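Local coordinates for periplasmic solute binding protein (Pectobacterium atrosepticum, PDB 4RY1), which probably binds a sugar in the periplasm and delivers it to an ABC-type transporter, at residues Y134-D139 / T268-T273; T116-I121 / G245-D250; E140-G145 / K210-S215. All coordinates share one frame; numbering follows the deposited sequence. Where two conformers were deposited one is given.

Overall arrangement
Contact 2 is centred about 8 Å from the centre of the chain, where strand 107-123 pairs with strand 245-249 in the mixed sheet. The centre of contact 1 lies about 12 Å from that of contact 2; this contact joins the loop after strand 266-268 to the start of helix 138-152. The two touch: G269 and M120 are probably hydrogen-bonded, and F271 packs on S119. Contact 3 is the outermost, about 24 Å from the chain centre, and pairs helix 138-152 with helix 199-214. Along the chain, contacts 1 and 2 interleave, while contact 3 is nested inside both. The three run from the central sheet out to surface helices, consistent with a lobe of a periplasmic binding protein.

Contact 1: residues Y134-D139 / T268-T273; sequences YPKTWD and TGPFIT
One face of the W138 indole carries the CG2 methyl of I272, which sits 3.6 Å from the centroid of the five-membered ring, 18° off its normal. The same methyl touches the T137-W138 peptide, with I272 CG2 3.4 Å from W138 N. I272 CG1 lies anti to the carbonyl carbon (chi1 -57°) and turns to P135 O, which puts CG2 anti to the backbone N. F208 and Y178 meet the indole edge-to-face, and W138 NE1 is hydrogen-bonded to Q181. The Y134 ring is met obliquely by P270, whose CD lies 3.5 Å from Y134 CB; the two side chains cross at about a right angle. Y122 stacks on the Y134 ring, and Y134 OH is hydrogen-bonded to E267. The indole sits at the start of helix 138-152, where T137 is the N-cap and its OG1 takes the N-H of E140. Segment 268-273 runs beside this turn. T273 N donates to K136 O at 3.1 Å, nearly straight at 163°. K136 O also accepts from a water at 2.7 Å, and the water bonds F271 O as well. A second water joins P135 O to P270 O, 2.8 Å from each oxygen. T137 CA makes a CH...O contact of 3.4 Å with T273 O.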
ATOM      1  N   TYR A 134      -3.603  11.598 -20.484  1.00 24.11           N
ATOM      2  CA  TYR A 134      -3.822  11.150 -19.110  1.00 19.81           C
ATOM      3  C   TYR A 134      -4.784  12.136 -18.438  1.00 19.37           C
ATOM      4  O   TYR A 134      -4.638  13.354 -18.603  1.00 24.58           O
ATOM      5  CB  TYR A 134      -2.535  11.075 -18.277  1.00 22.22           C
ATOM      6  CG  TYR A 134      -1.452  10.128 -18.735  1.00 19.97           C
ATOM      7  CD1 TYR A 134      -1.744   8.938 -19.400  1.00 19.54           C
ATOM      8  CD2 TYR A 134      -0.122  10.409 -18.465  1.00 21.07           C
ATOM      9  CE1 TYR A 134      -0.732   8.072 -19.796  1.00 19.88           C
ATOM     10  CE2 TYR A 134       0.894   9.552 -18.847  1.00 20.45           C
ATOM     11  CZ  TYR A 134       0.587   8.391 -19.527  1.00 19.74           C
ATOM     12  OH  TYR A 134       1.598   7.550 -19.919  1.00 20.74           O
ATOM     13  N   PRO A 135      -5.767  11.627 -17.680  1.00 21.35           N
ATOM     14  CA  PRO A 135      -6.809  12.492 -17.140  1.00 23.45           C
ATOM     15  C   PRO A 135      -6.364  13.314 -15.928  1.00 28.01           C
ATOM     16  O   PRO A 135      -5.642  12.850 -15.063  1.00 23.02           O
ATOM     17  CB  PRO A 135      -7.927  11.515 -16.779  1.00 22.00           C
ATOM     18  CG  PRO A 135      -7.209  10.242 -16.458  1.00 22.39           C
ATOM     19  CD  PRO A 135      -6.027  10.208 -17.381  1.00 23.52           C
ATOM     20  N   LYS A 136      -6.791  14.559 -15.907  1.00 23.70           N
ATOM     21  CA  LYS A 136      -6.552  15.455 -14.771  1.00 19.48           C
ATOM     22  C   LYS A 136      -7.780  15.567 -13.821  1.00 21.45           C
ATOM     23  O   LYS A 136      -7.633  15.939 -12.643  1.00 23.66           O
ATOM     24  CB  LYS A 136      -6.033  16.826 -15.280  1.00 27.43           C
ATOM     25  CG  LYS A 136      -4.582  16.755 -15.766  1.00 35.00           C
ATOM     26  CD  LYS A 136      -3.967  18.116 -16.085  1.00 41.78           C
ATOM     27  CE  LYS A 136      -3.780  18.324 -17.578  1.00 70.82           C
ATOM     28  NZ  LYS A 136      -3.555  19.757 -17.913  1.00 87.01           N
ATOM     29  N   THR A 137      -8.966  15.224 -14.323  1.00 24.08           N
ATOM     30  CA  THR A 137     -10.217  15.262 -13.544  1.00 20.96           C
ATOM     31  C   THR A 137     -10.978  13.964 -13.647  1.00 16.66           C
ATOM     32  O   THR A 137     -10.709  13.150 -14.551  1.00 22.74           O
ATOM     33  CB  THR A 137     -11.170  16.332 -14.068  1.00 27.97           C
ATOM     34  OG1 THR A 137     -11.534  15.994 -15.408  1.00 32.61           O
ATOM     35  CG2 THR A 137     -10.499  17.680 -14.014  1.00 29.70           C
ATOM     36  N   TRP A 138     -11.902  13.760 -12.732  1.00 20.48           N
ATOM     37  CA  TRP A 138     -12.669  12.540 -12.753  1.00 21.35           C
ATOM     38  C   TRP A 138     -13.467  12.462 -14.072  1.00 26.30           C
ATOM     39  O   TRP A 138     -13.592  11.394 -14.674  1.00 23.68           O
ATOM     40  CB  TRP A 138     -13.531  12.420 -11.513  1.00 22.97           C
ATOM     41  CG  TRP A 138     -12.712  12.403 -10.283  1.00 23.34           C
ATOM     42  CD1 TRP A 138     -12.470  13.452  -9.444  1.00 22.35           C
ATOM     43  CD2 TRP A 138     -11.967  11.287  -9.757  1.00 23.07           C
ATOM     44  NE1 TRP A 138     -11.646  13.057  -8.429  1.00 20.24           N
ATOM     45  CE2 TRP A 138     -11.318  11.736  -8.595  1.00 22.39           C
ATOM     46  CE3 TRP A 138     -11.783   9.963 -10.162  1.00 24.80           C
ATOM     47  CZ2 TRP A 138     -10.515  10.906  -7.820  1.00 22.84           C
ATOM     48  CZ3 TRP A 138     -10.984   9.131  -9.382  1.00 21.88           C
ATOM     49  CH2 TRP A 138     -10.356   9.611  -8.240  1.00 23.78           C
ATOM     50  N   ASP A 139     -13.930  13.605 -14.579  1.00 25.31           N
ATOM     51  CA  ASP A 139     -14.617  13.635 -15.882  1.00 24.93           C
ATOM     52  C   ASP A 139     -13.832  13.055 -16.994  1.00 23.99           C
ATOM     53  O   ASP A 139     -14.357  12.291 -17.802  1.00 29.17           O
ATOM     54  CB  ASP A 139     -14.916  15.069 -16.310  1.00 34.15           C
ATOM     55  CG  ASP A 139     -16.107  15.575 -15.676  1.00 31.04           C
ATOM     56  OD1 ASP A 139     -16.772  14.742 -15.015  1.00 31.88           O
ATOM     57  OD2 ASP A 139     -16.376  16.787 -15.828  1.00 32.35           O
ATOM     58  N   THR A 268       4.298   7.659 -14.419  1.00 16.69           N
ATOM     59  CA  THR A 268       3.523   8.273 -13.359  1.00 17.79           C
ATOM     60  C   THR A 268       2.502   9.242 -13.987  1.00 17.86           C
ATOM     61  O   THR A 268       2.847  10.012 -14.876  1.00 21.08           O
ATOM     62  CB  THR A 268       4.440   8.979 -12.324  1.00 18.93           C
ATOM     63  OG1 THR A 268       3.662   9.444 -11.215  1.00 20.09           O
ATOM     64  CG2 THR A 268       5.191  10.138 -12.934  1.00 19.81           C
ATOM     65  N   GLY A 269       1.253   9.157 -13.545  1.00 16.85           N
ATOM     66  CA  GLY A 269       0.148   9.945 -14.094  1.00 19.71           C
ATOM     67  C   GLY A 269      -0.367  11.025 -13.145  1.00 19.01           C
ATOM     68  O   GLY A 269      -0.133  10.976 -11.945  1.00 17.52           O
ATOM     69  N   PRO A 270      -1.088  12.018 -13.676  1.00 18.15           N
ATOM     70  CA  PRO A 270      -1.631  13.075 -12.828  1.00 19.28           C
ATOM     71  C   PRO A 270      -2.500  12.582 -11.685  1.00 18.60           C
ATOM     72  O   PRO A 270      -3.158  11.553 -11.777  1.00 18.60           O
ATOM     73  CB  PRO A 270      -2.468  13.911 -13.802  1.00 22.76           C
ATOM     74  CG  PRO A 270      -1.921  13.587 -15.139  1.00 24.69           C
ATOM     75  CD  PRO A 270      -1.529  12.153 -15.067  1.00 21.12           C
ATOM     76  N   PHE A 271      -2.474  13.359 -10.606  1.00 21.29           N
ATOM     77  CA  PHE A 271      -3.337  13.123  -9.475  1.00 19.72           C
ATOM     78  C   PHE A 271      -4.724  13.663  -9.784  1.00 20.75           C
ATOM     79  O   PHE A 271      -4.976  14.866  -9.747  1.00 22.59           O
ATOM     80  CB  PHE A 271      -2.749  13.736  -8.216  1.00 19.73           C
ATOM     81  CG  PHE A 271      -1.582  12.957  -7.705  1.00 19.10           C
ATOM     82  CD1 PHE A 271      -0.333  13.124  -8.263  1.00 17.77           C
ATOM     83  CD2 PHE A 271      -1.742  12.029  -6.722  1.00 17.91           C
ATOM     84  CE1 PHE A 271       0.751  12.390  -7.829  1.00 17.33           C
ATOM     85  CE2 PHE A 271      -0.663  11.268  -6.293  1.00 16.51           C
ATOM     86  CZ  PHE A 271       0.589  11.469  -6.830  1.00 18.18           C
ATOM     87  N   ILE A 272      -5.623  12.744 -10.085  1.00 19.16           N
ATOM     88  CA  ILE A 272      -6.965  13.097 -10.550  1.00 18.53           C
ATOM     89  C   ILE A 272      -7.699  13.846  -9.437  1.00 20.81           C
ATOM     90  O   ILE A 272      -7.794  13.379  -8.307  1.00 22.36           O
ATOM     91  CB  ILE A 272      -7.764  11.854 -10.989  1.00 20.18           C
ATOM     92  CG1 ILE A 272      -6.984  11.115 -12.089  1.00 21.09           C
ATOM     93  CG2 ILE A 272      -9.154  12.254 -11.479  1.00 20.28           C
ATOM     94  CD1 ILE A 272      -7.553   9.755 -12.419  1.00 20.29           C
ATOM     95  N   THR A 273      -8.262  14.993  -9.782  1.00 20.29           N
ATOM     96  CA  THR A 273      -8.892  15.859  -8.779  1.00 22.33           C
ATOM     97  C   THR A 273     -10.178  16.493  -9.295  1.00 24.16           C
ATOM     98  O   THR A 273     -10.291  16.812 -10.476  1.00 26.87           O
ATOM     99  CB  THR A 273      -7.921  16.968  -8.343  1.00 23.95           C
ATOM    100  OG1 THR A 273      -6.674  16.378  -7.951  1.00 31.98           O
ATOM    101  CG2 THR A 273      -8.442  17.741  -7.173  1.00 24.80           C
TER
HETATM  102  O   HOH W   1      -4.286  10.622 -14.132  1.00 19.71           O
HETATM  103  O   HOH W   2      -5.212  16.731 -11.692  1.00 38.60           O

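Contact 2: residues T116-I121 / G245-D250; sequences TSRSMI and GMYLWD
Two neighbouring strands of the central mixed sheet, 107-123 and 245-249, meet here as an antiparallel ladder. S119 with L248 and I121 with M246 are the hydrogen-bonded pairs; R118 with W249 and M120 with Y247 are the non-hydrogen-bonded ones. On the face of R118, M120, Y247 and W249, the arginine lies between two rings. R118 CG rides over the six-membered ring of W249, 3.8 Å from the centroid, and CZ makes a cation-pi contact 3.8 Å from the centroid of the five-membered ring. The bend at chi2 (-77°) puts R118 CD over a face of the Y247 ring, offset toward the rim. The same face meets R118 CB, which is 3.4 Å from Y247 CZ. R118 NH1 donates to Y247 O at 2.9 Å, in the carbonyl plane; the bond is bent (134°), and Y247 O lies 19° out of the guanidinium plane. At the strand end, D250 closes the ladder. T116 OG1 donates to D250 OD1 at 2.8 Å and S117 N to D250 OD2 at 3.2 Å; each donor stands well out of the carboxylate plane. D250 N returns a bond to S117 O. Such a sheet in an alpha/beta lobe is consistent with the periplasmic binding protein fold of this family.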
ATOM      1  N   THR A 116       4.850   5.697   1.534  1.00 10.40           N
ATOM      2  CA  THR A 116       4.333   5.416   0.197  1.00 10.89           C
ATOM      3  C   THR A 116       2.962   6.062   0.025  1.00 11.58           C
ATOM      4  O   THR A 116       2.269   6.358   1.007  1.00 13.50           O
ATOM      5  CB  THR A 116       4.278   3.893  -0.068  1.00 11.94           C
ATOM      6  OG1 THR A 116       4.029   3.645  -1.450  1.00 13.76           O
ATOM      7  CG2 THR A 116       3.209   3.192   0.740  1.00 12.59           C
ATOM      8  N   SER A 117       2.629   6.355  -1.228  1.00 11.92           N
ATOM      9  CA  SER A 117       1.378   7.000  -1.601  1.00 11.70           C
ATOM     10  C   SER A 117       0.742   6.235  -2.726  1.00 12.04           C
ATOM     11  O   SER A 117       1.445   5.621  -3.543  1.00 12.00           O
ATOM     12  CB  SER A 117       1.616   8.439  -2.049  1.00 13.98           C
ATOM     13  OG  SER A 117       2.263   9.193  -1.041  1.00 13.80           O
ATOM     14  N   ARG A 118      -0.590   6.286  -2.770  1.00 12.56           N
ATOM     15  CA  ARG A 118      -1.331   5.792  -3.932  1.00 14.30           C
ATOM     16  C   ARG A 118      -1.180   6.789  -5.096  1.00 13.98           C
ATOM     17  O   ARG A 118      -1.394   7.988  -4.924  1.00 15.63           O
ATOM     18  CB  ARG A 118      -2.827   5.662  -3.634  1.00 15.97           C
ATOM     19  CG  ARG A 118      -3.258   4.550  -2.700  1.00 16.03           C
ATOM     20  CD  ARG A 118      -3.244   3.204  -3.390  1.00 14.36           C
ATOM     21  NE  ARG A 118      -3.779   2.140  -2.541  1.00 13.50           N
ATOM     22  CZ  ARG A 118      -3.933   0.879  -2.909  1.00 12.67           C
ATOM     23  NH1 ARG A 118      -3.628   0.472  -4.128  1.00 12.79           N
ATOM     24  NH2 ARG A 118      -4.370  -0.005  -2.023  1.00 14.86           N
ATOM     25  N   SER A 119      -0.839   6.300  -6.280  1.00 12.06           N
ATOM     26  CA  SER A 119      -0.789   7.145  -7.466  1.00 11.76           C
ATOM     27  C   SER A 119      -1.054   6.301  -8.708  1.00 13.74           C
ATOM     28  O   SER A 119      -1.025   5.080  -8.669  1.00 13.97           O
ATOM     29  CB  SER A 119       0.516   7.926  -7.523  1.00 14.78           C
ATOM     30  OG  SER A 119       1.640   7.064  -7.536  1.00 16.83           O
ATOM     31  N   MET A 120      -1.417   6.971  -9.792  1.00 13.78           N
ATOM     32  CA  MET A 120      -1.631   6.289 -11.055  0.50 14.83           C
ATOM     33  C   MET A 120      -0.335   5.963 -11.786  1.00 14.41           C
ATOM     34  O   MET A 120       0.547   6.816 -11.946  1.00 15.58           O
ATOM     35  CB  MET A 120      -2.515   7.138 -11.953  0.50 14.78           C
ATOM     36  CG  MET A 120      -3.951   7.154 -11.489  0.50 14.23           C
ATOM     37  SD  MET A 120      -4.804   5.558 -11.570  0.50  6.72           S
ATOM     38  CE  MET A 120      -6.462   6.166 -11.267  0.50 14.18           C
ATOM     39  N   ILE A 121      -0.258   4.737 -12.276  1.00 15.38           N
ATOM     40  CA  ILE A 121       0.806   4.271 -13.148  1.00 15.64           C
ATOM     41  C   ILE A 121       0.075   3.899 -14.443  1.00 15.01           C
ATOM     42  O   ILE A 121      -0.865   3.118 -14.421  1.00 15.99           O
ATOM     43  CB  ILE A 121       1.550   3.061 -12.550  1.00 19.56           C
ATOM     44  CG1 ILE A 121       2.176   3.456 -11.218  1.00 21.05           C
ATOM     45  CG2 ILE A 121       2.586   2.535 -13.533  1.00 27.17           C
ATOM     46  CD1 ILE A 121       3.360   4.365 -11.385  1.00 21.05           C
ATOM     47  N   GLY A 245      -3.532   0.967 -16.881  1.00 14.57           N
ATOM     48  CA  GLY A 245      -3.277   1.737 -15.681  1.00 16.54           C
ATOM     49  C   GLY A 245      -3.472   0.884 -14.455  1.00 14.36           C
ATOM     50  O   GLY A 245      -4.234  -0.075 -14.481  1.00 14.69           O
ATOM     51  N   MET A 246      -2.822   1.299 -13.373  1.00 13.72           N
ATOM     52  CA  MET A 246      -3.096   0.782 -12.035  1.00 12.95           C
ATOM     53  C   MET A 246      -2.948   1.913 -11.027  1.00 12.62           C
ATOM     54  O   MET A 246      -2.100   2.790 -11.189  1.00 14.04           O
ATOM     55  CB  MET A 246      -2.136  -0.361 -11.663  1.00 13.79           C
ATOM     56  CG  MET A 246      -2.406  -1.673 -12.373  1.00 16.33           C
ATOM     57  SD  MET A 246      -3.910  -2.607 -11.933  1.00 10.30           S
ATOM     58  CE  MET A 246      -3.829  -3.769 -13.329  1.00 33.94           C
ATOM     59  N   TYR A 247      -3.767   1.858  -9.985  1.00 12.71           N
ATOM     60  CA  TYR A 247      -3.720   2.797  -8.866  1.00 12.71           C
ATOM     61  C   TYR A 247      -3.002   2.096  -7.723  1.00 13.31           C
ATOM     62  O   TYR A 247      -3.621   1.453  -6.890  1.00 13.31           O
ATOM     63  CB  TYR A 247      -5.144   3.209  -8.464  1.00 14.40           C
ATOM     64  CG  TYR A 247      -5.295   4.199  -7.346  1.00 13.76           C
ATOM     65  CD1 TYR A 247      -4.792   5.491  -7.442  1.00 14.15           C
ATOM     66  CD2 TYR A 247      -6.028   3.874  -6.211  1.00 14.20           C
ATOM     67  CE1 TYR A 247      -4.998   6.414  -6.423  1.00 15.05           C
ATOM     68  CE2 TYR A 247      -6.237   4.797  -5.198  1.00 13.80           C
ATOM     69  CZ  TYR A 247      -5.731   6.067  -5.312  1.00 13.64           C
ATOM     70  OH  TYR A 247      -5.956   6.963  -4.275  1.00 17.57           O
ATOM     71  N   LEU A 248      -1.684   2.242  -7.690  1.00 13.03           N
ATOM     72  CA  LEU A 248      -0.826   1.448  -6.800  1.00 12.17           C
ATOM     73  C   LEU A 248      -0.236   2.290  -5.702  1.00 12.11           C
ATOM     74  O   LEU A 248       0.042   3.473  -5.897  1.00 12.99           O
ATOM     75  CB  LEU A 248       0.353   0.873  -7.587  1.00 13.01           C
ATOM     76  CG  LEU A 248       0.000  -0.065  -8.723  1.00 12.39           C
ATOM     77  CD1 LEU A 248       1.259  -0.436  -9.501  1.00 15.47           C
ATOM     78  CD2 LEU A 248      -0.737  -1.298  -8.223  1.00 13.80           C
ATOM     79  N   TRP A 249       0.068   1.658  -4.569  1.00 11.99           N
ATOM     80  CA  TRP A 249       1.062   2.243  -3.666  1.00 12.20           C
ATOM     81  C   TRP A 249       2.377   2.335  -4.454  1.00 12.11           C
ATOM     82  O   TRP A 249       2.748   1.375  -5.141  1.00 12.19           O
ATOM     83  CB  TRP A 249       1.277   1.380  -2.430  1.00 12.86           C
ATOM     84  CG  TRP A 249       0.118   1.284  -1.515  1.00 12.54           C
ATOM     85  CD1 TRP A 249      -0.605   0.161  -1.220  1.00 14.58           C
ATOM     86  CD2 TRP A 249      -0.451   2.349  -0.734  1.00 13.14           C
ATOM     87  NE1 TRP A 249      -1.577   0.474  -0.304  1.00 15.16           N
ATOM     88  CE2 TRP A 249      -1.506   1.802   0.002  1.00 13.17           C
ATOM     89  CE3 TRP A 249      -0.155   3.717  -0.576  1.00 13.88           C
ATOM     90  CZ2 TRP A 249      -2.290   2.574   0.870  1.00 15.08           C
ATOM     91  CZ3 TRP A 249      -0.929   4.479   0.286  1.00 14.89           C
ATOM     92  CH2 TRP A 249      -1.980   3.903   1.003  1.00 14.63           C
ATOM     93  N   ASP A 250       3.130   3.426  -4.324  1.00 12.35           N
ATOM     94  CA  ASP A 250       4.393   3.484  -5.086  1.00 13.33           C
ATOM     95  C   ASP A 250       5.366   2.359  -4.683  1.00 12.70           C
ATOM     96  O   ASP A 250       6.205   1.948  -5.480  1.00 14.18           O
ATOM     97  CB  ASP A 250       5.042   4.885  -5.144  1.00 14.94           C
ATOM     98  CG  ASP A 250       5.269   5.512  -3.790  1.00 14.02           C
ATOM     99  OD1 ASP A 250       5.980   4.890  -2.967  1.00 14.77           O
ATOM    100  OD2 ASP A 250       4.774   6.646  -3.555  1.00 15.57           O
TER
HETATM  101  O   HOH W   3       4.878   8.563  -1.419  1.00 15.44           O
HETATM  102  O   HOH W   4       3.229   7.917  -5.448  1.00 15.27           O
HETATM  103  O   HOH W   5       2.277   4.235  -7.550  1.00 18.29           O

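Contact 3: residues E140-G145 / K210-S215; sequences ELFAAG and KKLVDS
F142 of helix 138-152 lies against K211 and L212 of helix 199-214 and S215 just past its end, in a helix-helix packing on the outer part of the lobe. The two short axes run 33° apart and approach to 9.5 Å, so side chains do most of the bridging. The tight part is the F142 ring. The two side chains F142 and K211 cross at about a right angle, with K211 laid over one ring face: CD stands over the centre, 3.7 Å from the centroid and 5° off the normal. K211 CG leaves the backbone anti to N (chi1 -165°), and the chain stays extended beyond it. L212 CD2 touches F142 CE1 obliquely at 3.5 Å. Deeper in, L141 CD2 meets L212 CD2 at 4.1 Å. The outer part is looser. K211 is exposed, and its NZ sits above the F142 ring, 4.5 Å from the centroid, in an off-centre cation-pi contact. No hydrogen bond crosses between the segments. S215 follows the last turn of helix 199-214, and here the two backbones come close: G145 CA lies 3.1 Å from S215 O. The S215 hydroxyl turns back to its own helix and donates to K211 O, which S215 N reaches from the opposite face of the carbonyl plane.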
ATOM      1  N   GLU A 140     -12.577  13.480 -17.077  1.00 23.48           N
ATOM      2  CA  GLU A 140     -11.699  13.010 -18.130  1.00 28.69           C
ATOM      3  C   GLU A 140     -11.471  11.521 -17.960  1.00 23.07           C
ATOM      4  O   GLU A 140     -11.359  10.824 -18.942  1.00 24.07           O
ATOM      5  CB  GLU A 140     -10.382  13.785 -18.162  1.00 24.12           C
ATOM      6  CG  GLU A 140     -10.616  15.268 -18.466  1.00 24.75           C
ATOM      7  CD  GLU A 140      -9.404  16.181 -18.325  1.00 30.26           C
ATOM      8  OE1 GLU A 140      -8.305  15.730 -17.902  1.00 29.32           O
ATOM      9  OE2 GLU A 140      -9.575  17.385 -18.639  1.00 29.76           O
ATOM     10  N   LEU A 141     -11.393  11.037 -16.720  1.00 20.67           N
ATOM     11  CA  LEU A 141     -11.190   9.602 -16.509  1.00 19.74           C
ATOM     12  C   LEU A 141     -12.380   8.820 -17.079  1.00 18.27           C
ATOM     13  O   LEU A 141     -12.192   7.901 -17.874  1.00 21.57           O
ATOM     14  CB  LEU A 141     -10.961   9.278 -15.028  1.00 17.98           C
ATOM     15  CG  LEU A 141     -10.784   7.771 -14.768  1.00 19.07           C
ATOM     16  CD1 LEU A 141      -9.527   7.230 -15.449  1.00 21.27           C
ATOM     17  CD2 LEU A 141     -10.748   7.495 -13.277  1.00 18.08           C
ATOM     18  N   PHE A 142     -13.594   9.201 -16.681  1.00 20.66           N
ATOM     19  CA  PHE A 142     -14.806   8.513 -17.155  1.00 22.06           C
ATOM     20  C   PHE A 142     -14.939   8.600 -18.661  1.00 24.92           C
ATOM     21  O   PHE A 142     -15.337   7.632 -19.306  1.00 24.77           O
ATOM     22  CB  PHE A 142     -16.067   9.046 -16.465  1.00 22.27           C
ATOM     23  CG  PHE A 142     -16.126   8.712 -15.001  1.00 22.76           C
ATOM     24  CD1 PHE A 142     -16.162   7.391 -14.587  1.00 24.63           C
ATOM     25  CD2 PHE A 142     -16.144   9.717 -14.038  1.00 23.59           C
ATOM     26  CE1 PHE A 142     -16.202   7.073 -13.242  1.00 25.34           C
ATOM     27  CE2 PHE A 142     -16.185   9.400 -12.698  1.00 28.90           C
ATOM     28  CZ  PHE A 142     -16.216   8.077 -12.296  1.00 28.47           C
ATOM     29  N   ALA A 143     -14.587   9.756 -19.214  1.00 22.64           N
ATOM     30  CA  ALA A 143     -14.712   9.983 -20.648  1.00 23.35           C
ATOM     31  C   ALA A 143     -13.687   9.156 -21.466  1.00 24.88           C
ATOM     32  O   ALA A 143     -13.929   8.836 -22.622  1.00 29.27           O
ATOM     33  CB  ALA A 143     -14.609  11.472 -20.961  1.00 24.01           C
ATOM     34  N   ALA A 144     -12.549   8.798 -20.860  1.00 22.85           N
ATOM     35  CA  ALA A 144     -11.535   7.941 -21.513  1.00 21.63           C
ATOM     36  C   ALA A 144     -12.020   6.529 -21.830  1.00 20.91           C
ATOM     37  O   ALA A 144     -11.597   5.932 -22.834  1.00 22.01           O
ATOM     38  CB  ALA A 144     -10.285   7.830 -20.661  1.00 21.18           C
ATOM     39  N   GLY A 145     -12.866   5.991 -20.956  1.00 20.15           N
ATOM     40  CA  GLY A 145     -13.354   4.606 -21.088  1.00 18.74           C
ATOM     41  C   GLY A 145     -13.995   4.292 -22.444  1.00 22.15           C
ATOM     42  O   GLY A 145     -13.584   3.350 -23.136  1.00 21.33           O
ATOM     43  N   LYS A 210     -19.891   1.797  -9.927  1.00 18.68           N
ATOM     44  CA  LYS A 210     -20.781   1.390 -11.000  1.00 21.17           C
ATOM     45  C   LYS A 210     -20.463   2.246 -12.227  1.00 22.88           C
ATOM     46  O   LYS A 210     -20.421   1.754 -13.355  1.00 23.65           O
ATOM     47  CB  LYS A 210     -22.232   1.526 -10.539  1.00 24.18           C
ATOM     48  CG  LYS A 210     -23.255   0.797 -11.401  1.00 38.17           C
ATOM     49  CD  LYS A 210     -24.665   1.317 -11.156  1.00 44.92           C
ATOM     50  CE  LYS A 210     -25.717   0.487 -11.879  1.00 57.52           C
ATOM     51  NZ  LYS A 210     -25.701   0.630 -13.366  1.00 44.30           N
ATOM     52  N   LYS A 211     -20.184   3.524 -12.001  1.00 19.64           N
ATOM     53  CA  LYS A 211     -19.796   4.410 -13.100  1.00 20.67           C
ATOM     54  C   LYS A 211     -18.483   4.015 -13.769  1.00 22.49           C
ATOM     55  O   LYS A 211     -18.347   4.090 -14.967  1.00 22.62           O
ATOM     56  CB  LYS A 211     -19.721   5.873 -12.656  1.00 25.57           C
ATOM     57  CG  LYS A 211     -19.692   6.813 -13.859  1.00 33.95           C
ATOM     58  CD  LYS A 211     -19.873   8.261 -13.452  1.00 40.68           C
ATOM     59  CE  LYS A 211     -19.928   9.166 -14.670  1.00 54.63           C
ATOM     60  NZ  LYS A 211     -20.056  10.592 -14.271  1.00 71.67           N
ATOM     61  N   LEU A 212     -17.501   3.613 -12.978  1.00 20.03           N
ATOM     62  CA  LEU A 212     -16.233   3.167 -13.541  1.00 19.16           C
ATOM     63  C   LEU A 212     -16.448   1.976 -14.484  1.00 16.20           C
ATOM     64  O   LEU A 212     -15.890   1.929 -15.578  1.00 19.65           O
ATOM     65  CB  LEU A 212     -15.263   2.791 -12.414  1.00 16.97           C
ATOM     66  CG  LEU A 212     -14.707   3.942 -11.563  1.00 19.30           C
ATOM     67  CD1 LEU A 212     -13.991   3.389 -10.349  1.00 16.60           C
ATOM     68  CD2 LEU A 212     -13.748   4.800 -12.360  1.00 18.13           C
ATOM     69  N   VAL A 213     -17.277   1.037 -14.034  1.00 17.74           N
ATOM     70  CA  VAL A 213     -17.606  -0.139 -14.833  1.00 17.61           C
ATOM     71  C   VAL A 213     -18.443   0.214 -16.074  1.00 23.10           C
ATOM     72  O   VAL A 213     -18.082  -0.133 -17.212  1.00 21.30           O
ATOM     73  CB  VAL A 213     -18.305  -1.216 -14.000  1.00 19.28           C
ATOM     74  CG1 VAL A 213     -18.821  -2.327 -14.890  1.00 20.59           C
ATOM     75  CG2 VAL A 213     -17.315  -1.796 -13.000  1.00 20.18           C
ATOM     76  N   ASP A 214     -19.555   0.904 -15.848  1.00 21.05           N
ATOM     77  CA  ASP A 214     -20.477   1.258 -16.938  1.00 20.94           C
ATOM     78  C   ASP A 214     -19.790   2.106 -18.027  1.00 20.85           C
ATOM     79  O   ASP A 214     -20.105   1.981 -19.224  1.00 29.55           O
ATOM     80  CB  ASP A 214     -21.702   1.991 -16.385  1.00 22.34           C
ATOM     81  CG  ASP A 214     -22.628   1.093 -15.568  1.00 26.00           C
ATOM     82  OD1 ASP A 214     -22.497  -0.151 -15.591  1.00 30.36           O
ATOM     83  OD2 ASP A 214     -23.524   1.658 -14.897  1.00 31.48           O
ATOM     84  N   SER A 215     -18.842   2.947 -17.614  1.00 20.70           N
ATOM     85  CA  SER A 215     -18.038   3.794 -18.530  1.00 20.72           C
ATOM     86  C   SER A 215     -16.834   3.108 -19.212  1.00 20.27           C
ATOM     87  O   SER A 215     -16.108   3.750 -19.961  1.00 21.56           O
ATOM     88  CB  SER A 215     -17.511   5.051 -17.813  1.00 26.22           C
ATOM     89  OG  SER A 215     -18.552   5.848 -17.284  1.00 30.84           O
TER